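Local coordinates for protein putative alkaline phosphatase (Pseudomonas fluorescens, PDB 4F1V) that binds phosphate with high affinity in the periplasm as a venus-flytrap protein, probably as the solute-binding component of the PstSACB phosphate importer, at residues N43-T46 / K47-A50; T148-L151 / F152-L156. One frame throughout, in Å; residues are numbered along the deposited sequence. Where two conformers were deposited one is given.

Contact 1. Residues N43-T46 / K47-A50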
ATOM      1  N   ASN A  43     -13.911 -10.358 -11.762  1.00  5.83           N
ATOM      2  CA  ASN A  43     -14.546  -9.443 -12.681  1.00  5.46           C
ATOM      3  C   ASN A  43     -15.897  -8.947 -12.147  1.00  5.60           C
ATOM      4  O   ASN A  43     -16.916  -9.063 -12.813  1.00  7.26           O
ATOM      5  CB  ASN A  43     -14.675 -10.019 -14.101  1.00  5.88           C
ATOM      6  CG  ASN A  43     -15.107  -8.948 -15.098  1.00  6.87           C
ATOM      7  OD1 ASN A  43     -14.721  -7.786 -14.930  1.00  8.29           O
ATOM      8  ND2 ASN A  43     -15.832  -9.341 -16.114  1.00  9.61           N
ATOM      9  N   ASP A  44     -15.850  -8.405 -10.938  1.00  6.34           N
ATOM     10  CA  ASP A  44     -17.049  -8.031 -10.202  1.00  6.43           C
ATOM     11  C   ASP A  44     -17.042  -6.535  -9.899  1.00  5.58           C
ATOM     12  O   ASP A  44     -16.482  -6.074  -8.901  1.00  5.50           O
ATOM     13  CB  ASP A  44     -17.154  -8.832  -8.922  1.00  8.04           C
ATOM     14  CG  ASP A  44     -18.394  -8.484  -8.091  1.00  8.77           C
ATOM     15  OD1 ASP A  44     -19.227  -7.705  -8.578  1.00  8.66           O
ATOM     16  OD2 ASP A  44     -18.452  -9.043  -6.962  1.00 11.36           O
ATOM     17  N   TYR A  45     -17.698  -5.787 -10.794  1.00  5.89           N
ATOM     18  CA  TYR A  45     -17.716  -4.330 -10.656  1.00  5.94           C
ATOM     19  C   TYR A  45     -18.468  -3.819  -9.449  1.00  5.81           C
ATOM     20  O   TYR A  45     -18.249  -2.702  -8.988  1.00  5.94           O
ATOM     21  CB  TYR A  45     -18.317  -3.709 -11.947  1.00  5.67           C
ATOM     22  CG  TYR A  45     -18.128  -2.217 -12.080  1.00  5.64           C
ATOM     23  CD1 TYR A  45     -19.119  -1.317 -11.674  1.00  6.21           C
ATOM     24  CD2 TYR A  45     -16.962  -1.680 -12.596  1.00  5.74           C
ATOM     25  CE1 TYR A  45     -18.969   0.031 -11.763  1.00  6.73           C
ATOM     26  CE2 TYR A  45     -16.765  -0.317 -12.700  1.00  6.13           C
ATOM     27  CZ  TYR A  45     -17.787   0.554 -12.269  1.00  5.52           C
ATOM     28  OH  TYR A  45     -17.663   1.906 -12.356  1.00  6.61           O
ATOM     29  N   THR A  46     -19.321  -4.666  -8.852  1.00  6.43           N
ATOM     30  CA  THR A  46     -20.024  -4.243  -7.654  1.00  6.32           C
ATOM     31  C   THR A  46     -19.109  -3.981  -6.449  1.00  6.55           C
ATOM     32  O   THR A  46     -19.457  -3.285  -5.525  1.00  7.63           O
ATOM     33  CB  THR A  46     -21.130  -5.194  -7.205  1.00  7.56           C
ATOM     34  OG1 THR A  46     -20.602  -6.388  -6.613  1.00  8.97           O
ATOM     35  CG2 THR A  46     -22.134  -5.507  -8.304  1.00  9.16           C
ATOM     36  N   LYS A  47     -17.866  -4.523  -6.519  1.00  5.76           N
ATOM     37  CA  LYS A  47     -16.834  -4.247  -5.512  0.50  5.92           C
ATOM     38  C   LYS A  47     -16.272  -2.826  -5.617  1.00  5.33           C
ATOM     39  O   LYS A  47     -15.708  -2.309  -4.646  1.00  6.08           O
ATOM     40  CB  LYS A  47     -15.751  -5.312  -5.599  0.50  6.16           C
ATOM     41  CG  LYS A  47     -16.133  -6.760  -5.380  0.50  8.03           C
ATOM     42  CD  LYS A  47     -16.529  -6.975  -3.928  0.50 10.15           C
ATOM     43  CE  LYS A  47     -17.538  -8.100  -3.755  0.50 18.22           C
ATOM     44  NZ  LYS A  47     -17.260  -8.747  -2.433  0.50 19.62           N
ATOM     45  N   PHE A  48     -16.435  -2.243  -6.793  1.00  5.29           N
ATOM     46  CA  PHE A  48     -16.116  -0.817  -7.026  1.00  5.26           C
ATOM     47  C   PHE A  48     -17.323   0.073  -6.717  1.00  5.50           C
ATOM     48  O   PHE A  48     -17.183   1.067  -6.006  1.00  6.89           O
ATOM     49  CB  PHE A  48     -15.642  -0.560  -8.438  1.00  5.00           C
ATOM     50  CG  PHE A  48     -14.271  -1.094  -8.815  1.00  4.60           C
ATOM     51  CD1 PHE A  48     -13.343  -1.578  -7.891  1.00  4.84           C
ATOM     52  CD2 PHE A  48     -13.876  -1.049 -10.155  1.00  4.89           C
ATOM     53  CE1 PHE A  48     -12.115  -2.043  -8.278  1.00  4.98           C
ATOM     54  CE2 PHE A  48     -12.644  -1.496 -10.545  1.00  5.24           C
ATOM     55  CZ  PHE A  48     -11.746  -1.999  -9.630  1.00  5.01           C
ATOM     56  N   GLN A  49     -18.476  -0.254  -7.329  1.00  6.25           N
ATOM     57  CA  GLN A  49     -19.678   0.526  -7.152  1.00  6.47           C
ATOM     58  C   GLN A  49     -20.777  -0.411  -6.800  1.00  6.80           C
ATOM     59  O   GLN A  49     -21.336  -1.168  -7.662  1.00  6.78           O
ATOM     60  CB  GLN A  49     -20.051   1.356  -8.388  1.00  6.90           C
ATOM     61  CG  GLN A  49     -19.006   2.378  -8.783  1.00  7.57           C
ATOM     62  CD  GLN A  49     -19.452   3.279  -9.915  1.00  7.87           C
ATOM     63  OE1 GLN A  49     -20.339   2.932 -10.721  1.00  8.36           O
ATOM     64  NE2 GLN A  49     -18.853   4.443  -9.991  1.00 10.26           N
ATOM     65  N   ALA A  50     -21.174  -0.400  -5.551  1.00  7.99           N
ATOM     66  CA  ALA A  50     -22.247  -1.297  -5.100  1.00  9.03           C
ATOM     67  C   ALA A  50     -23.457  -1.025  -5.984  1.00  7.20           C
ATOM     68  O   ALA A  50     -23.766   0.134  -6.351  1.00  7.58           O
ATOM     69  CB  ALA A  50     -22.587  -0.946  -3.640  1.00 10.44           C
TER
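The chain turns so that Tyr45 O accepts from two successive amides: Gln49 N reaches Tyr45 O at 3.0 Å and almost straight, while Phe48 N comes to Tyr45 O at 2.9 Å from above the carbonyl plane. One residue earlier, Lys47 N bonds to Asp44 O. Asp44 holds the start of the turn with its carboxylate, CG standing anti to the backbone N (chi1 180°). Its OD1 takes the hydroxyl Thr46 OG1 at 2.7 Å on the syn side, not far out of the carboxylate plane. Thr46 N approaches Asp44 OD1 from the same face but higher above it, at 3.1 Å. The amide bond makes this an Asx turn leading into a short 3-10 segment, soon after helix 33-42 has ended in a Schellman motif at Asn43. Lys47 lays its aliphatic chain across the other carboxylate oxygen, with Asp44 OD2 3.5 Å from Lys47 CE; the charged ends do not touch. On the inner side Phe48 turns its ring edge toward the face of Tyr45 in an offset edge-to-face pair, the planes 74° apart. Gln49 runs alongside Tyr45, its OE1 in the ring plane. Aromatic side chains suit this side, where both rings touch Ile29 of strand 29-30.

Contact 2. Residues T148-L151 / F152-L156. With PI (hydrogenphosphate ion), chain B.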
ATOM      1  N   THR A 148      -3.073  -0.986   3.743  1.00  2.99           N
ATOM      2  CA  THR A 148      -2.378  -0.214   4.764  1.00  2.66           C
ATOM      3  C   THR A 148      -2.175  -1.087   6.009  1.00  2.98           C
ATOM      4  O   THR A 148      -1.087  -1.140   6.624  1.00  3.41           O
ATOM      5  CB  THR A 148      -3.095   1.066   5.144  1.00  3.06           C
ATOM      6  OG1 THR A 148      -3.433   1.828   3.963  1.00  2.99           O
ATOM      7  CG2 THR A 148      -2.199   1.954   6.011  1.00  3.61           C
ATOM      8  N   THR A 149      -3.228  -1.812   6.396  1.00  3.13           N
ATOM      9  CA  THR A 149      -3.096  -2.768   7.511  1.00  3.10           C
ATOM     10  C   THR A 149      -2.015  -3.799   7.198  1.00  3.05           C
ATOM     11  O   THR A 149      -1.217  -4.131   8.109  1.00  3.57           O
ATOM     12  CB  THR A 149      -4.423  -3.488   7.807  1.00  3.26           C
ATOM     13  OG1 THR A 149      -5.359  -2.487   8.232  1.00  3.59           O
ATOM     14  CG2 THR A 149      -4.251  -4.564   8.889  1.00  3.78           C
ATOM     15  N   GLU A 150      -1.986  -4.363   5.987  1.00  2.96           N
ATOM     16  CA  GLU A 150      -0.957  -5.361   5.681  1.00  3.26           C
ATOM     17  C   GLU A 150       0.450  -4.733   5.830  1.00  3.22           C
ATOM     18  O   GLU A 150       1.342  -5.330   6.453  1.00  3.39           O
ATOM     19  CB  GLU A 150      -1.188  -5.950   4.288  1.00  3.46           C
ATOM     20  CG  GLU A 150      -0.212  -7.113   3.999  1.00  4.27           C
ATOM     21  CD  GLU A 150      -0.566  -7.828   2.697  1.00  3.98           C
ATOM     22  OE1 GLU A 150      -1.665  -8.424   2.624  1.00  4.21           O
ATOM     23  OE2 GLU A 150       0.277  -7.791   1.734  1.00  4.00           O
ATOM     24  N   LEU A 151       0.667  -3.546   5.255  1.00  3.35           N
ATOM     25  CA  LEU A 151       1.987  -2.924   5.344  1.00  3.48           C
ATOM     26  C   LEU A 151       2.395  -2.677   6.810  1.00  3.22           C
ATOM     27  O   LEU A 151       3.559  -2.833   7.192  1.00  3.72           O
ATOM     28  CB  LEU A 151       2.016  -1.594   4.568  1.00  3.18           C
ATOM     29  CG  LEU A 151       1.921  -1.713   3.049  1.00  3.80           C
ATOM     30  CD1 LEU A 151       1.894  -0.328   2.444  1.00  5.89           C
ATOM     31  CD2 LEU A 151       3.054  -2.558   2.489  1.00  5.34           C
ATOM     32  N   PHE A 152       1.446  -2.223   7.608  1.00  3.23           N
ATOM     33  CA  PHE A 152       1.709  -1.893   9.032  1.00  3.06           C
ATOM     34  C   PHE A 152       1.957  -3.153   9.883  1.00  3.49           C
ATOM     35  O   PHE A 152       2.874  -3.176  10.693  1.00  3.60           O
ATOM     36  CB  PHE A 152       0.538  -1.065   9.561  1.00  3.28           C
ATOM     37  CG  PHE A 152       0.722  -0.570  10.993  1.00  3.86           C
ATOM     38  CD1 PHE A 152       1.822   0.157  11.387  1.00  4.60           C
ATOM     39  CD2 PHE A 152      -0.256  -0.828  11.935  1.00  4.62           C
ATOM     40  CE1 PHE A 152       1.990   0.648  12.659  1.00  5.45           C
ATOM     41  CE2 PHE A 152      -0.118  -0.344  13.242  1.00  5.61           C
ATOM     42  CZ  PHE A 152       0.967   0.386  13.604  1.00  6.07           C
ATOM     43  N   THR A 153       1.110  -4.152   9.690  1.00  3.50           N
ATOM     44  CA  THR A 153       1.274  -5.385  10.469  1.00  3.26           C
ATOM     45  C   THR A 153       2.506  -6.157  10.059  1.00  3.63           C
ATOM     46  O   THR A 153       3.068  -6.876  10.893  1.00  4.05           O
ATOM     47  CB  THR A 153       0.013  -6.257  10.463  1.00  4.09           C
ATOM     48  OG1 THR A 153      -0.282  -6.737   9.121  1.00  4.08           O
ATOM     49  CG2 THR A 153      -1.163  -5.568  11.082  1.00  4.29           C
ATOM     50  N   ARG A 154       3.026  -6.001   8.834  0.80  3.58           N
ATOM     51  CA  ARG A 154       4.366  -6.546   8.531  0.80  3.91           C
ATOM     52  C   ARG A 154       5.395  -5.990   9.494  0.80  3.95           C
ATOM     53  O   ARG A 154       6.304  -6.701   9.973  0.80  4.05           O
ATOM     54  CB  ARG A 154       4.754  -6.269   7.072  0.80  3.72           C
ATOM     55  CG  ARG A 154       3.963  -7.150   6.078  0.80  2.91           C
ATOM     56  CD  ARG A 154       4.474  -6.947   4.635  0.80  4.15           C
ATOM     57  NE  ARG A 154       3.684  -7.598   3.636  0.80  3.73           N
ATOM     58  CZ  ARG A 154       3.553  -8.921   3.471  0.80  3.83           C
ATOM     59  NH1 ARG A 154       4.327  -9.747   4.134  0.80  4.84           N
ATOM     60  NH2 ARG A 154       2.691  -9.360   2.534  0.80  5.11           N
ATOM     61  N   PHE A 155       5.323  -4.668   9.762  1.00  3.95           N
ATOM     62  CA  PHE A 155       6.320  -4.006  10.624  1.00  3.84           C
ATOM     63  C   PHE A 155       6.152  -4.510  12.070  1.00  3.88           C
ATOM     64  O   PHE A 155       7.111  -4.896  12.754  1.00  4.61           O
ATOM     65  CB  PHE A 155       6.178  -2.486  10.534  1.00  3.87           C
ATOM     66  CG  PHE A 155       7.203  -1.773  11.368  1.00  4.34           C
ATOM     67  CD1 PHE A 155       8.498  -1.640  10.886  1.00  4.69           C
ATOM     68  CD2 PHE A 155       6.944  -1.218  12.608  1.00  5.10           C
ATOM     69  CE1 PHE A 155       9.485  -0.980  11.600  1.00  5.18           C
ATOM     70  CE2 PHE A 155       7.924  -0.564  13.356  1.00  5.74           C
ATOM     71  CZ  PHE A 155       9.185  -0.446  12.842  1.00  5.71           C
ATOM     72  N   LEU A 156       4.902  -4.529  12.577  1.00  3.83           N
ATOM     73  CA  LEU A 156       4.657  -4.993  13.936  1.00  3.94           C
ATOM     74  C   LEU A 156       5.103  -6.462  14.092  1.00  4.14           C
ATOM     75  O   LEU A 156       5.694  -6.847  15.110  1.00  4.66           O
ATOM     76  CB  LEU A 156       3.185  -4.839  14.297  1.00  4.41           C
ATOM     77  CG  LEU A 156       2.611  -3.422  14.226  1.00  5.17           C
ATOM     78  CD1 LEU A 156       1.128  -3.481  14.582  1.00  6.89           C
ATOM     79  CD2 LEU A 156       3.360  -2.433  15.119  1.00  6.51           C
TER
HETATM   80  P    PI B1401      -6.056   0.414   1.558  1.00  2.78           P
HETATM   81  O1   PI B1401      -6.219  -1.040   1.115  1.00  2.77           O
HETATM   82  O2   PI B1401      -7.351   1.204   1.363  1.00  3.22           O
HETATM   83  O3   PI B1401      -5.574   0.477   3.013  1.00  3.08           O
HETATM   84  O4   PI B1401      -4.984   1.082   0.650  1.00  3.15           O
HETATM   85  O   HOH W   1       1.807  -5.555   1.588  0.50  5.05           O
HETATM   86  O   HOH W   2       2.502  -6.039   1.729  0.50  9.23           O
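Glu150 and Arg154, one helical turn apart, lie side by side and point the same way, yet their flat ends are set almost at right angles, carboxylate and guanidinium planes 89° apart. In the given conformer of Arg154, NH2 reaches Glu150 OE2 at 3.0 Å from well above the carboxylate plane, a one-nitrogen salt bridge and not a flat paired one. Water, modelled at two sites too close to be filled together, bridges Glu150 OE2 and Arg154 NE, weakly from one of them. Glu150 is extended, and its carboxylate is held further by Ser64 OG at OE1 and Lys65 N at OE2, so the acid ties helix 147-159 to the loop beyond strand 59-62.

Along another side of the helix, Thr153 turns its hydroxyl back on the helix backbone. With chi1 at 64°, OG1 sits between the backbone N and the carbonyl carbon and donates to Thr149 O at 2.9 Å, beside the regular helical bond from Thr153 N to the same oxygen at 2.8 Å. OG1 is also hydrogen-bonded to Thr170 N. A threonine suits the position further, since its CG2 packs 3.9 Å from Thr149 CG2. Phe152 points to a different flank, where Leu156 CG lies over the centre of one ring face.

At the start of the helix, Thr148 grips phosphate O3 with both its groups: OG1 at 2.7 Å and the amide N at 3.0 Å. OG1 lies beside the backbone N (chi1 -51°), which lets the two donors converge on one oxygen. Gly147 N, Ser146 OG and Arg142 NH2 bond to the same ion. An anion at a helix N-terminus meets amides without partners inside the helix, and the helix dipole would probably favour its negative charge there.

In the fold
Contacts 1 and 2 belong to different parts of the phosphate-binding flytrap, their centres 26 Å apart and their nearest atoms about 15 Å. Contact 1 lies well out from the centre of the chain, in a loop against strand 29-30 of the five-stranded sheet; contact 2 is buried, on a helix that follows strand 138-142 of the four-stranded sheet. In 43-50 a short turn is closed by an aspartate, with aromatic rings inward and the Asp44 and Lys47 side chains toward the partly exposed side. In 148-156 the Glu150–Arg154 pair balances charge within the helix, and Glu150 also hydrogen-bonds the loop after strand 59-62. Direct binding of phosphate falls to contact 2; Phe48 of contact 1 remains about 11 Å from the ion.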